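Local coordinates for cell surface protein (Faecalibacterium prausnitzii A2-165, PDB 4GT6) that is of unknown function but, as a leucine-rich repeat protein of the bacterial cell surface, probably binds other proteins through its extracellular repeat region, at residues 122-134 against 142-155. Numbering follows the deposited sequence. Where two conformers were deposited one is given.
Sequences LDSVTEIDSEAFH and VTIPEGVTSVADGM. With EDO (1,2-ethanediol), chain M.
Ser130 and Asp153 carry the one side-chain hydrogen bond between 122-134 and 142-155, an example of how successive turns of a BspA-type leucine-rich repeat solenoid are joined by polar bonds at a turn and by apolar side chains inside. Ser130 OG donates to Asp153 OD1 at 2.6 Å, reaching it from above the carboxylate plane; Asp153 chi1 of 62° sets the carboxylate between its own N and carbonyl carbon, with both oxygens close to Ser130 CB. Replacing Asp153 with alanine would probably leave Ser130 OG without this acceptor and its hydroxyl free to rotate.

Backbone hydrogen bonds continue the join, from Glu131 N to Asp153 O at 2.9 Å and from Phe133 N to Met155 O. Beside them, Glu131 CA lies 3.3 Å from Gly154 O in a CA-H...O contact. Farther along, the join passes to water: water 1 links Val125 O to Glu146 O and water 2 links Thr126 O to Thr149 N.

Apolar side chains meet on the inner side. In the conformers given here, the selenomethionine Met155, bent at chi3 (-55°), lays CE against Ile128 CG2 at 3.7 Å, while Ile128 CD1 meets Ile144 CD1. Leu122 CD2 touches Val142 CG1, and at the margin Pro145 CG packs across Val125 CG1 at 3.8 Å.

On the preceding side, strand 104-105 pairs in parallel with strand 127-128 and its Ile105 touches Leu122, Val125 and Ile128; on the following side, 141-143 pairs in parallel with 164-166, and the weakly bonded strand 150-151 in parallel with 173-174.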
loop_
_atom_site.group_PDB
_atom_site.type_symbol
_atom_site.label_atom_id
_atom_site.label_comp_id
_atom_site.label_asym_id
_atom_site.label_seq_id
_atom_site.Cartn_x
_atom_site.Cartn_y
_atom_site.Cartn_z
ATOM N N LEU A 122 1.323 -16.921 -11.076
ATOM C CA LEU A 122 1.023 -15.575 -11.585
ATOM C C LEU A 122 1.200 -15.433 -13.106
ATOM O O LEU A 122 0.692 -14.482 -13.702
ATOM C CB LEU A 122 1.965 -14.607 -10.867
ATOM C CG LEU A 122 1.355 -13.387 -10.220
ATOM C CD1 LEU A 122 0.254 -13.754 -9.234
ATOM C CD2 LEU A 122 2.402 -12.590 -9.541
ATOM N N ASP A 123 1.908 -16.364 -13.736
ATOM C CA ASP A 123 2.291 -16.299 -15.147
ATOM C C ASP A 123 1.140 -16.121 -16.173
ATOM O O ASP A 123 1.374 -15.483 -17.195
ATOM C CB ASP A 123 3.151 -17.525 -15.516
ATOM C CG ASP A 123 4.458 -17.640 -14.719
ATOM O OD1 ASP A 123 4.892 -16.621 -14.122
ATOM O OD2 ASP A 123 5.021 -18.750 -14.662
ATOM N N SER A 124 -0.074 -16.665 -15.943
ATOM C CA SER A 124 -1.156 -16.507 -16.934
ATOM C C SER A 124 -2.480 -15.993 -16.300
ATOM O O SER A 124 -3.555 -16.161 -16.876
ATOM C CB SER A 124 -1.394 -17.819 -17.678
ATOM O OG SER A 124 -1.834 -18.824 -16.781
ATOM N N VAL A 125 -2.368 -15.324 -15.163
ATOM C CA VAL A 125 -3.499 -14.786 -14.418
ATOM C C VAL A 125 -4.122 -13.580 -15.163
ATOM O O VAL A 125 -3.406 -12.836 -15.842
ATOM C CB VAL A 125 -3.047 -14.434 -12.972
ATOM C CG1 VAL A 125 -2.237 -13.133 -12.903
ATOM C CG2 VAL A 125 -4.221 -14.411 -12.010
ATOM N N THR A 126 -5.454 -13.427 -15.070
ATOM C CA THR A 126 -6.147 -12.292 -15.681
ATOM C C THR A 126 -6.823 -11.486 -14.581
ATOM O O THR A 126 -7.209 -10.352 -14.827
ATOM C CB THR A 126 -7.131 -12.710 -16.770
ATOM O OG1 THR A 126 -8.112 -13.578 -16.215
ATOM C CG2 THR A 126 -6.446 -13.305 -18.006
ATOM N N GLU A 127 -7.033 -12.086 -13.382
ATOM C CA GLU A 127 -7.703 -11.391 -12.274
ATOM C C GLU A 127 -7.057 -11.741 -10.967
ATOM O O GLU A 127 -6.874 -12.921 -10.677
ATOM C CB GLU A 127 -9.207 -11.768 -12.168
ATOM C CG GLU A 127 -10.071 -11.424 -13.367
ATOM C CD GLU A 127 -11.493 -11.914 -13.172
ATOM O OE1 GLU A 127 -12.261 -11.234 -12.454
ATOM O OE2 GLU A 127 -11.809 -13.024 -13.654
ATOM N N ILE A 128 -6.704 -10.731 -10.190
ATOM C CA ILE A 128 -6.134 -10.908 -8.846
ATOM C C ILE A 128 -6.900 -9.951 -7.941
ATOM O O ILE A 128 -6.887 -8.728 -8.193
ATOM C CB ILE A 128 -4.603 -10.686 -8.758
ATOM C CG1 ILE A 128 -3.807 -11.367 -9.889
ATOM C CG2 ILE A 128 -4.125 -11.146 -7.399
ATOM C CD1 ILE A 128 -2.298 -10.840 -10.006
ATOM N N ASP A 129 -7.543 -10.475 -6.895
ATOM C CA ASP A 129 -8.379 -9.630 -6.050
ATOM C C ASP A 129 -7.607 -9.042 -4.869
ATOM O O ASP A 129 -6.430 -9.328 -4.672
ATOM C CB ASP A 129 -9.625 -10.394 -5.577
ATOM C CG ASP A 129 -10.917 -9.570 -5.508
ATOM O OD1 ASP A 129 -10.832 -8.292 -5.393
ATOM O OD2 ASP A 129 -12.014 -10.190 -5.507
ATOM N N SER A 130 -8.279 -8.175 -4.109
ATOM C CA SER A 130 -7.715 -7.390 -3.002
ATOM C C SER A 130 -6.822 -8.172 -2.067
ATOM O O SER A 130 -7.181 -9.288 -1.663
ATOM C CB SER A 130 -8.844 -6.801 -2.160
ATOM O OG SER A 130 -9.740 -6.125 -3.030
ATOM N N GLU A 131 -5.666 -7.558 -1.711
ATOM C CA GLU A 131 -4.716 -8.038 -0.699
ATOM C C GLU A 131 -4.253 -9.484 -0.916
ATOM O O GLU A 131 -3.892 -10.147 0.063
ATOM C CB GLU A 131 -5.427 -7.973 0.665
ATOM C CG GLU A 131 -5.847 -6.569 1.082
ATOM C CD GLU A 131 -6.625 -6.595 2.382
ATOM O OE1 GLU A 131 -7.766 -7.113 2.398
ATOM O OE2 GLU A 131 -6.041 -6.186 3.408
ATOM N N ALA A 132 -4.210 -9.959 -2.166
ATOM C CA ALA A 132 -3.831 -11.345 -2.439
ATOM C C ALA A 132 -2.412 -11.648 -1.976
ATOM O O ALA A 132 -2.155 -12.788 -1.604
ATOM C CB ALA A 132 -3.961 -11.643 -3.926
ATOM N N PHE A 133 -1.498 -10.639 -1.938
ATOM C CA PHE A 133 -0.126 -10.910 -1.506
ATOM C C PHE A 133 0.278 -9.985 -0.369
ATOM O O PHE A 133 1.460 -9.685 -0.209
ATOM C CB PHE A 133 0.850 -10.801 -2.706
ATOM C CG PHE A 133 0.559 -11.881 -3.733
ATOM C CD1 PHE A 133 0.991 -13.192 -3.530
ATOM C CD2 PHE A 133 -0.189 -11.595 -4.873
ATOM C CE1 PHE A 133 0.705 -14.194 -4.463
ATOM C CE2 PHE A 133 -0.496 -12.604 -5.802
ATOM C CZ PHE A 133 -0.083 -13.907 -5.562
ATOM N N HIS A 134 -0.709 -9.500 0.387
ATOM C CA HIS A 134 -0.489 -8.592 1.515
ATOM C C HIS A 134 0.434 -9.287 2.547
ATOM O O HIS A 134 0.165 -10.420 2.941
ATOM C CB HIS A 134 -1.857 -8.206 2.115
ATOM C CG HIS A 134 -1.858 -7.166 3.201
ATOM N ND1 HIS A 134 -3.050 -6.623 3.659
ATOM C CD2 HIS A 134 -0.839 -6.630 3.913
ATOM C CE1 HIS A 134 -2.718 -5.774 4.617
ATOM N NE2 HIS A 134 -1.399 -5.747 4.811
ATOM N N VAL A 142 8.146 -9.185 -8.955
ATOM C CA VAL A 142 6.854 -9.650 -9.445
ATOM C C VAL A 142 6.617 -9.091 -10.834
ATOM O O VAL A 142 6.817 -7.897 -11.055
ATOM C CB VAL A 142 5.691 -9.266 -8.481
ATOM C CG1 VAL A 142 4.330 -9.497 -9.139
ATOM C CG2 VAL A 142 5.774 -10.049 -7.166
ATOM N N THR A 143 6.153 -9.942 -11.745
ATOM C CA THR A 143 5.737 -9.525 -13.072
ATOM C C THR A 143 4.246 -9.811 -13.188
ATOM O O THR A 143 3.818 -10.961 -13.057
ATOM C CB THR A 143 6.556 -10.193 -14.201
ATOM O OG1 THR A 143 7.922 -9.810 -14.074
ATOM C CG2 THR A 143 6.068 -9.788 -15.597
ATOM N N ILE A 144 3.458 -8.764 -13.423
ATOM C CA ILE A 144 2.014 -8.885 -13.620
ATOM C C ILE A 144 1.801 -9.052 -15.126
ATOM O O ILE A 144 2.260 -8.202 -15.894
ATOM C CB ILE A 144 1.239 -7.689 -12.993
ATOM C CG1 ILE A 144 1.453 -7.599 -11.452
ATOM C CG2 ILE A 144 -0.251 -7.726 -13.347
ATOM C CD1 ILE A 144 0.970 -8.870 -10.570
ATOM N N PRO A 145 1.180 -10.163 -15.585
ATOM C CA PRO A 145 1.040 -10.375 -17.037
ATOM C C PRO A 145 -0.011 -9.526 -17.725
ATOM O O PRO A 145 -0.960 -9.065 -17.085
ATOM C CB PRO A 145 0.625 -11.850 -17.139
ATOM C CG PRO A 145 -0.122 -12.102 -15.895
ATOM C CD PRO A 145 0.596 -11.300 -14.830
ATOM N N GLU A 146 0.170 -9.359 -19.062
ATOM C CA GLU A 146 -0.785 -8.638 -19.900
ATOM C C GLU A 146 -2.144 -9.340 -19.776
ATOM O O GLU A 146 -2.207 -10.564 -19.768
ATOM C CB GLU A 146 -0.286 -8.554 -21.366
ATOM C CG GLU A 146 0.947 -7.664 -21.565
ATOM C CD GLU A 146 0.767 -6.155 -21.449
ATOM O OE1 GLU A 146 -0.393 -5.698 -21.333
ATOM O OE2 GLU A 146 1.790 -5.430 -21.436
ATOM N N GLY A 147 -3.205 -8.563 -19.602
ATOM C CA GLY A 147 -4.533 -9.139 -19.408
ATOM C C GLY A 147 -5.094 -8.775 -18.046
ATOM O O GLY A 147 -6.315 -8.714 -17.875
ATOM N N VAL A 148 -4.207 -8.486 -17.068
ATOM C CA VAL A 148 -4.632 -7.986 -15.760
ATOM C C VAL A 148 -4.989 -6.493 -15.950
ATOM O O VAL A 148 -4.166 -5.747 -16.478
ATOM C CB VAL A 148 -3.571 -8.202 -14.665
ATOM C CG1 VAL A 148 -3.999 -7.498 -13.370
ATOM C CG2 VAL A 148 -3.353 -9.706 -14.398
ATOM N N THR A 149 -6.205 -6.073 -15.564
ATOM C CA THR A 149 -6.635 -4.681 -15.842
ATOM C C THR A 149 -6.552 -3.752 -14.636
ATOM O O THR A 149 -6.751 -2.543 -14.786
ATOM C CB THR A 149 -8.038 -4.660 -16.473
ATOM O OG1 THR A 149 -8.950 -5.343 -15.598
ATOM C CG2 THR A 149 -8.048 -5.318 -17.868
ATOM N N SER A 150 -6.251 -4.277 -13.452
ATOM C CA SER A 150 -6.014 -3.404 -12.298
ATOM C C SER A 150 -5.202 -4.097 -11.239
ATOM O O SER A 150 -5.158 -5.324 -11.186
ATOM C CB SER A 150 -7.316 -2.878 -11.688
ATOM O OG SER A 150 -8.090 -3.919 -11.125
ATOM N N VAL A 151 -4.544 -3.306 -10.390
ATOM C CA VAL A 151 -3.819 -3.853 -9.255
ATOM C C VAL A 151 -4.758 -3.590 -8.098
ATOM O O VAL A 151 -4.945 -2.426 -7.728
ATOM C CB VAL A 151 -2.407 -3.238 -9.076
ATOM C CG1 VAL A 151 -1.733 -3.811 -7.818
ATOM C CG2 VAL A 151 -1.552 -3.516 -10.302
ATOM N N ALA A 152 -5.419 -4.643 -7.583
ATOM C CA ALA A 152 -6.455 -4.483 -6.545
ATOM C C ALA A 152 -5.872 -3.923 -5.236
ATOM O O ALA A 152 -4.657 -3.964 -5.026
ATOM C CB ALA A 152 -7.175 -5.805 -6.305
ATOM N N ASP A 153 -6.730 -3.333 -4.403
ATOM C CA ASP A 153 -6.311 -2.652 -3.176
ATOM C C ASP A 153 -5.489 -3.549 -2.254
ATOM O O ASP A 153 -5.803 -4.731 -2.090
ATOM C CB ASP A 153 -7.512 -2.074 -2.411
ATOM C CG ASP A 153 -8.514 -3.090 -1.930
ATOM O OD1 ASP A 153 -9.349 -3.543 -2.754
ATOM O OD2 ASP A 153 -8.439 -3.471 -0.753
ATOM N N GLY A 154 -4.410 -2.980 -1.732
ATOM C CA GLY A 154 -3.508 -3.632 -0.787
ATOM C C GLY A 154 -2.842 -4.891 -1.293
ATOM O O GLY A 154 -2.365 -5.688 -0.490
HETATM N N MSE A 155 -2.795 -5.074 -2.624
HETATM C CA MSE A 155 -2.268 -6.316 -3.204
HETATM C C MSE A 155 -0.877 -6.669 -2.692
HETATM O O MSE A 155 -0.670 -7.842 -2.353
HETATM C CB MSE A 155 -2.265 -6.305 -4.734
HETATM C CG MSE A 155 -1.648 -7.599 -5.345
HETATM SE SE MSE A 155 -1.939 -7.699 -7.236
HETATM C CE MSE A 155 -3.796 -7.503 -7.089
HETATM C C1 EDO M . 5.001 -23.118 -13.756
HETATM O O1 EDO M . 5.830 -24.255 -13.961
HETATM C C2 EDO M . 5.030 -22.125 -14.944
HETATM O O2 EDO M . 3.928 -21.209 -14.883
HETATM O O HOH W 1 -2.627 -13.072 -18.391
HETATM O O HOH W 2 -7.822 -7.814 -13.930
HETATM O O HOH W 3 -7.337 -8.010 -11.250
#